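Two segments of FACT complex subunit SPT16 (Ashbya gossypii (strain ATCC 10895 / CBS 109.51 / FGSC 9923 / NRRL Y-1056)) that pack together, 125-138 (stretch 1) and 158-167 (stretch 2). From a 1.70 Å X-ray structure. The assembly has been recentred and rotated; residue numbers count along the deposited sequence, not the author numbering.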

ATOM      1  N   VAL A 125      29.685   6.828   7.826  1.00 21.49           N
ATOM      2  CA  VAL A 125      29.228   6.306   6.537  1.00 21.94           C
ATOM      3  C   VAL A 125      30.408   6.062   5.598  1.00 26.79           C
ATOM      4  O   VAL A 125      30.499   5.014   4.943  1.00 25.81           O
ATOM      5  CB  VAL A 125      28.189   7.258   5.915  1.00 21.36           C
ATOM      6  CG1 VAL A 125      28.033   6.980   4.447  1.00 21.22           C
ATOM      7  CG2 VAL A 125      26.839   7.134   6.643  1.00 18.93           C
ATOM      8  N   ARG A 126      31.333   7.021   5.515  1.00 29.66           N
ATOM      9  CA  ARG A 126      32.451   6.862   4.586  1.00 33.41           C
ATOM     10  C   ARG A 126      33.413   5.777   5.054  1.00 31.94           C
ATOM     11  O   ARG A 126      34.047   5.112   4.229  1.00 32.12           O
ATOM     12  CB  ARG A 126      33.172   8.196   4.393  1.00 35.35           C
ATOM     13  CG  ARG A 126      33.918   8.726   5.617  1.00 39.54           C
ATOM     14  CD  ARG A 126      34.403  10.152   5.374  1.00 43.95           C
ATOM     15  NE  ARG A 126      35.308  10.639   6.418  1.00 46.50           N
ATOM     16  CZ  ARG A 126      36.630  10.702   6.292  1.00 49.13           C
ATOM     17  NH1 ARG A 126      37.211  10.314   5.163  1.00 51.09           N
ATOM     18  NH2 ARG A 126      37.375  11.160   7.293  1.00 49.05           N
ATOM     19  N   GLU A 127      33.522   5.576   6.366  1.00 31.50           N
ATOM     20  CA  GLU A 127      34.319   4.466   6.880  1.00 34.17           C
ATOM     21  C   GLU A 127      33.728   3.132   6.446  1.00 31.25           C
ATOM     22  O   GLU A 127      34.464   2.197   6.111  1.00 33.47           O
ATOM     23  CB  GLU A 127      34.404   4.550   8.406  1.00 38.35           C
ATOM     24  CG  GLU A 127      34.996   3.315   9.074  1.00 44.57           C
ATOM     25  CD  GLU A 127      36.392   2.992   8.563  1.00 51.83           C
ATOM     26  OE1 GLU A 127      37.153   3.938   8.238  1.00 53.94           O
ATOM     27  OE2 GLU A 127      36.725   1.789   8.478  1.00 54.82           O
ATOM     28  N   ALA A 128      32.397   3.039   6.424  1.00 25.50           N
ATOM     29  CA  ALA A 128      31.725   1.815   6.002  1.00 24.50           C
ATOM     30  C   ALA A 128      32.004   1.502   4.534  1.00 27.48           C
ATOM     31  O   ALA A 128      32.201   0.336   4.168  1.00 29.15           O
ATOM     32  CB  ALA A 128      30.218   1.937   6.257  1.00 20.63           C
ATOM     33  N   GLY A 129      32.025   2.517   3.684  1.00 28.32           N
ATOM     34  CA  GLY A 129      32.206   2.288   2.262  1.00 31.90           C
ATOM     35  C   GLY A 129      31.657   3.426   1.433  1.00 33.51           C
ATOM     36  O   GLY A 129      31.003   4.346   1.932  1.00 32.08           O
ATOM     37  N   SER A 130      31.931   3.345   0.126  1.00 33.96           N
ATOM     38  CA  SER A 130      31.561   4.437  -0.762  1.00 35.14           C
ATOM     39  C   SER A 130      30.126   4.315  -1.258  1.00 32.70           C
ATOM     40  O   SER A 130      29.521   5.330  -1.614  1.00 32.78           O
ATOM     41  CB  SER A 130      32.525   4.514  -1.951  1.00 41.59           C
ATOM     42  OG  SER A 130      32.611   3.276  -2.629  1.00 44.77           O
ATOM     43  N   ALA A 131      29.576   3.103  -1.302  1.00 31.10           N
ATOM     44  CA  ALA A 131      28.193   2.898  -1.723  1.00 29.46           C
ATOM     45  C   ALA A 131      27.279   3.042  -0.513  1.00 28.13           C
ATOM     46  O   ALA A 131      27.405   2.286   0.461  1.00 27.26           O
ATOM     47  CB  ALA A 131      28.011   1.524  -2.368  1.00 29.54           C
ATOM     48  N   VAL A 132      26.334   3.980  -0.600  1.00 25.83           N
ATOM     49  CA  VAL A 132      25.404   4.291   0.481  1.00 23.14           C
ATOM     50  C   VAL A 132      23.990   4.074  -0.027  1.00 21.43           C
ATOM     51  O   VAL A 132      23.596   4.675  -1.027  1.00 20.41           O
ATOM     52  CB  VAL A 132      25.586   5.741   0.969  1.00 24.30           C
ATOM     53  CG1 VAL A 132      24.865   5.953   2.284  1.00 22.24           C
ATOM     54  CG2 VAL A 132      27.068   6.076   1.094  1.00 24.76           C
ATOM     55  N   GLY A 133      23.217   3.257   0.687  1.00 20.28           N
ATOM     56  CA  GLY A 133      21.845   2.986   0.293  1.00 20.12           C
ATOM     57  C   GLY A 133      20.940   4.119   0.742  1.00 18.71           C
ATOM     58  O   GLY A 133      20.987   4.544   1.899  1.00 17.06           O
ATOM     59  N   LEU A 134      20.136   4.630  -0.185  1.00 17.67           N
ATOM     60  CA  LEU A 134      19.299   5.794   0.050  1.00 17.86           C
ATOM     61  C   LEU A 134      17.925   5.568  -0.563  1.00 17.00           C
ATOM     62  O   LEU A 134      17.778   4.800  -1.514  1.00 17.98           O
ATOM     63  CB  LEU A 134      19.906   7.057  -0.568  1.00 19.12           C
ATOM     64  CG  LEU A 134      21.296   7.480  -0.104  1.00 21.56           C
ATOM     65  CD1 LEU A 134      21.738   8.645  -0.953  1.00 22.33           C
ATOM     66  CD2 LEU A 134      21.236   7.872   1.353  1.00 21.54           C
ATOM     67  N   ALA A 135      16.919   6.247  -0.004  1.00 16.03           N
ATOM     68  CA  ALA A 135      15.603   6.354  -0.640  1.00 16.87           C
ATOM     69  C   ALA A 135      15.663   7.558  -1.577  1.00 20.01           C
ATOM     70  O   ALA A 135      15.348   8.692  -1.200  1.00 19.37           O
ATOM     71  CB  ALA A 135      14.503   6.464   0.416  1.00 16.57           C
ATOM     72  N   THR A 136      16.106   7.310  -2.815  1.00 18.88           N
ATOM     73  CA  THR A 136      16.570   8.409  -3.663  1.00 22.13           C
ATOM     74  C   THR A 136      15.426   9.275  -4.170  1.00 25.06           C
ATOM     75  O   THR A 136      15.654  10.445  -4.501  1.00 26.92           O
ATOM     76  CB  THR A 136      17.399   7.879  -4.849  1.00 21.83           C
ATOM     77  OG1 THR A 136      16.633   6.942  -5.622  1.00 22.01           O
ATOM     78  CG2 THR A 136      18.660   7.179  -4.351  1.00 23.78           C
ATOM     79  N   LYS A 137      14.204   8.752  -4.193  1.00 24.09           N
ATOM     80  CA  LYS A 137      13.074   9.495  -4.740  1.00 25.03           C
ATOM     81  C   LYS A 137      12.264  10.231  -3.683  1.00 25.03           C
ATOM     82  O   LYS A 137      11.354  10.984  -4.045  1.00 26.41           O
ATOM     83  CB  LYS A 137      12.155   8.556  -5.520  1.00 28.51           C
ATOM     84  CG  LYS A 137      12.904   7.714  -6.541  1.00 34.45           C
ATOM     85  CD  LYS A 137      13.697   8.586  -7.492  1.00 39.49           C
ATOM     86  CE  LYS A 137      14.596   7.744  -8.384  1.00 43.05           C
ATOM     87  NZ  LYS A 137      13.860   6.565  -8.905  1.00 44.14           N
ATOM     88  N   ASP A 138      12.572  10.053  -2.400  1.00 22.23           N
ATOM     89  CA  ASP A 138      11.781  10.691  -1.353  1.00 20.73           C
ATOM     90  C   ASP A 138      12.059  12.186  -1.264  1.00 21.48           C
ATOM     91  O   ASP A 138      13.162  12.665  -1.549  1.00 23.19           O
ATOM     92  CB  ASP A 138      12.070  10.064   0.007  1.00 19.62           C
ATOM     93  CG  ASP A 138      11.512   8.659   0.151  1.00 20.45           C
ATOM     94  OD1 ASP A 138      11.007   8.073  -0.831  1.00 19.95           O
ATOM     95  OD2 ASP A 138      11.583   8.141   1.280  1.00 18.18           O
ATOM     96  N   LYS A 158      33.197  15.812  -1.460  1.00 53.79           N
ATOM     97  CA  LYS A 158      34.466  15.696  -0.745  1.00 54.73           C
ATOM     98  C   LYS A 158      35.033  14.288  -0.869  1.00 55.07           C
ATOM     99  O   LYS A 158      36.187  14.104  -1.272  1.00 57.36           O
ATOM    100  CB  LYS A 158      34.288  16.076   0.726  1.00 54.22           C
ATOM    101  N   HIS A 159      34.238  13.277  -0.529  1.00 51.92           N
ATOM    102  CA  HIS A 159      34.624  11.889  -0.721  1.00 49.83           C
ATOM    103  C   HIS A 159      33.929  11.358  -1.972  1.00 48.83           C
ATOM    104  O   HIS A 159      33.214  12.089  -2.659  1.00 49.39           O
ATOM    105  CB  HIS A 159      34.315  11.094   0.544  1.00 49.10           C
ATOM    106  CG  HIS A 159      34.674  11.831   1.799  1.00 49.69           C
ATOM    107  ND1 HIS A 159      33.880  12.826   2.331  1.00 49.42           N
ATOM    108  CD2 HIS A 159      35.762  11.754   2.601  1.00 50.68           C
ATOM    109  CE1 HIS A 159      34.453  13.313   3.418  1.00 49.37           C
ATOM    110  NE2 HIS A 159      35.596  12.681   3.604  1.00 50.46           N
ATOM    111  N   GLY A 160      34.166  10.088  -2.299  1.00 47.97           N
ATOM    112  CA  GLY A 160      33.671   9.552  -3.558  1.00 48.92           C
ATOM    113  C   GLY A 160      32.404   8.717  -3.458  1.00 49.11           C
ATOM    114  O   GLY A 160      32.279   7.691  -4.135  1.00 50.58           O
ATOM    115  N   LEU A 161      31.450   9.163  -2.642  1.00 47.95           N
ATOM    116  CA  LEU A 161      30.284   8.352  -2.300  1.00 47.13           C
ATOM    117  C   LEU A 161      29.280   8.301  -3.447  1.00 48.40           C
ATOM    118  O   LEU A 161      28.964   9.324  -4.061  1.00 51.04           O
ATOM    119  CB  LEU A 161      29.597   8.911  -1.050  1.00 43.75           C
ATOM    120  CG  LEU A 161      30.461   9.079   0.204  1.00 41.91           C
ATOM    121  CD1 LEU A 161      29.643   9.592   1.379  1.00 37.66           C
ATOM    122  CD2 LEU A 161      31.160   7.774   0.571  1.00 42.12           C
ATOM    123  N   ASN A 162      28.772   7.101  -3.729  1.00 44.63           N
ATOM    124  CA  ASN A 162      27.695   6.923  -4.695  1.00 40.32           C
ATOM    125  C   ASN A 162      26.439   6.497  -3.950  1.00 36.36           C
ATOM    126  O   ASN A 162      26.434   5.467  -3.265  1.00 32.93           O
ATOM    127  CB  ASN A 162      28.056   5.916  -5.795  1.00 41.97           C
ATOM    128  CG  ASN A 162      28.583   4.591  -5.258  1.00 42.32           C
ATOM    129  OD1 ASN A 162      29.678   4.527  -4.696  1.00 45.34           O
ATOM    130  ND2 ASN A 162      27.830   3.515  -5.483  1.00 38.93           N
ATOM    131  N   GLY A 163      25.392   7.310  -4.064  1.00 34.31           N
ATOM    132  CA  GLY A 163      24.096   6.923  -3.538  1.00 31.05           C
ATOM    133  C   GLY A 163      23.470   5.818  -4.370  1.00 28.80           C
ATOM    134  O   GLY A 163      23.520   5.824  -5.602  1.00 29.41           O
ATOM    135  N   VAL A 164      22.878   4.850  -3.683  1.00 24.14           N
ATOM    136  CA  VAL A 164      22.347   3.654  -4.318  1.00 22.54           C
ATOM    137  C   VAL A 164      20.885   3.545  -3.919  1.00 21.66           C
ATOM    138  O   VAL A 164      20.582   3.446  -2.730  1.00 20.19           O
ATOM    139  CB  VAL A 164      23.124   2.400  -3.894  1.00 25.14           C
ATOM    140  CG1 VAL A 164      22.402   1.158  -4.347  1.00 28.44           C
ATOM    141  CG2 VAL A 164      24.569   2.444  -4.449  1.00 28.68           C
ATOM    142  N   ASP A 165      19.979   3.565  -4.894  1.00 20.50           N
ATOM    143  CA  ASP A 165      18.574   3.448  -4.523  1.00 20.15           C
ATOM    144  C   ASP A 165      18.270   2.044  -4.015  1.00 19.43           C
ATOM    145  O   ASP A 165      18.747   1.052  -4.570  1.00 21.00           O
ATOM    146  CB  ASP A 165      17.646   3.760  -5.682  1.00 21.81           C
ATOM    147  CG  ASP A 165      16.210   3.848  -5.228  1.00 23.61           C
ATOM    148  OD1 ASP A 165      15.828   4.908  -4.679  1.00 27.20           O
ATOM    149  OD2 ASP A 165      15.490   2.842  -5.370  1.00 23.52           O
ATOM    150  N   VAL A 166      17.466   1.957  -2.954  1.00 17.78           N
ATOM    151  CA  VAL A 166      17.232   0.652  -2.348  1.00 18.40           C
ATOM    152  C   VAL A 166      15.755   0.258  -2.428  1.00 16.67           C
ATOM    153  O   VAL A 166      15.289  -0.564  -1.640  1.00 16.08           O
ATOM    154  CB  VAL A 166      17.743   0.622  -0.889  1.00 19.96           C
ATOM    155  CG1 VAL A 166      19.240   0.831  -0.842  1.00 23.43           C
ATOM    156  CG2 VAL A 166      17.032   1.689  -0.037  1.00 19.78           C
ATOM    157  N   SER A 167      15.015   0.794  -3.409  1.00 16.31           N
ATOM    158  CA  SER A 167      13.585   0.476  -3.492  1.00 18.46           C
ATOM    159  C   SER A 167      13.343  -1.020  -3.658  1.00 16.49           C
ATOM    160  O   SER A 167      12.471  -1.589  -2.997  1.00 16.49           O
ATOM    161  CB  SER A 167      12.925   1.238  -4.640  1.00 20.83           C
ATOM    162  OG  SER A 167      12.686   2.581  -4.266  1.00 22.44           O
TER
HETATM  163  O   HOH W   1      13.239   4.302  -6.868  1.00 44.36           O

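The two segments meet as neighbouring parallel strands, A131 to L134 beside N162 to D165, and three residues, L161, R126 and D165, cover the most surface. Between them runs a backbone ladder: N162 N donates to S130 O (2.9 Å), V132 N to N162 O (3.1 Å), V164 N to V132 O (2.8 Å), L134 N to V164 O (2.8 Å) and V166 N to L134 O (3.2 Å). As is usual in a parallel pair, each strand engages through alternate residues: S130, V132 and L134 supply the bonding groups on the first segment, and N162, V164 and V166 on the second.

L161, just before its strand, covers the most. Its CB points sideways, but with chi1 near -55° and chi2 near 180° the end of the side chain comes nearer the first segment. L161 CD1 lies 4.3 Å from V125 CG1, L161 CD2 lies 4.3 Å from R126 CB and 3.7 Å from G129 O, and L161 CB lies 4.4 Å from V132 CG2. A branched, apolar chain suits this buried place, where it touches both the helix end and the following strand. G129, the first residue past that helix, has a positive phi of 157° with psi 173°; at these angles a CB would be jammed against the preceding carbonyl oxygen, so glycine fits.

R126, in the last turn of the helix, has its CB pointing toward the second segment, and its side chain packs on H159. R126 CD sits 3.5 Å from the centroid of the H159 ring, over the face, in a CH-pi contact. R126 NH1 is 3.3 Å from H159 NE2, but the angle is poor and no hydrogen bond forms; the imidazole nitrogen lies over a face of the guanidinium. A long arginine can thus lay its methylenes against the ring face.

At the far end, D165 turns its carboxylate to the loop after L134. D165 OD1 accepts from T136 N (3.1 Å) and from T136 OG1, at a very short 2.4 Å, while D165 OD2 accepts from S167 N (2.9 Å). Water 1 extends the link, donating to D165 OD2 (3.1 Å) and accepting from K137 NZ (3.1 Å). Two carboxylate oxygens let one aspartate serve both segments.

Between these ends, two glycines leave room for side chains of the neighbouring segment. A CB on G133 would lie 2.9 Å from V166 CG1, and one on G163 would lie 2.9 Å from L134 CD1; both would clash. On the face shared by A131 and V164, A131 CB meets V164 CG2 at 4.1 Å.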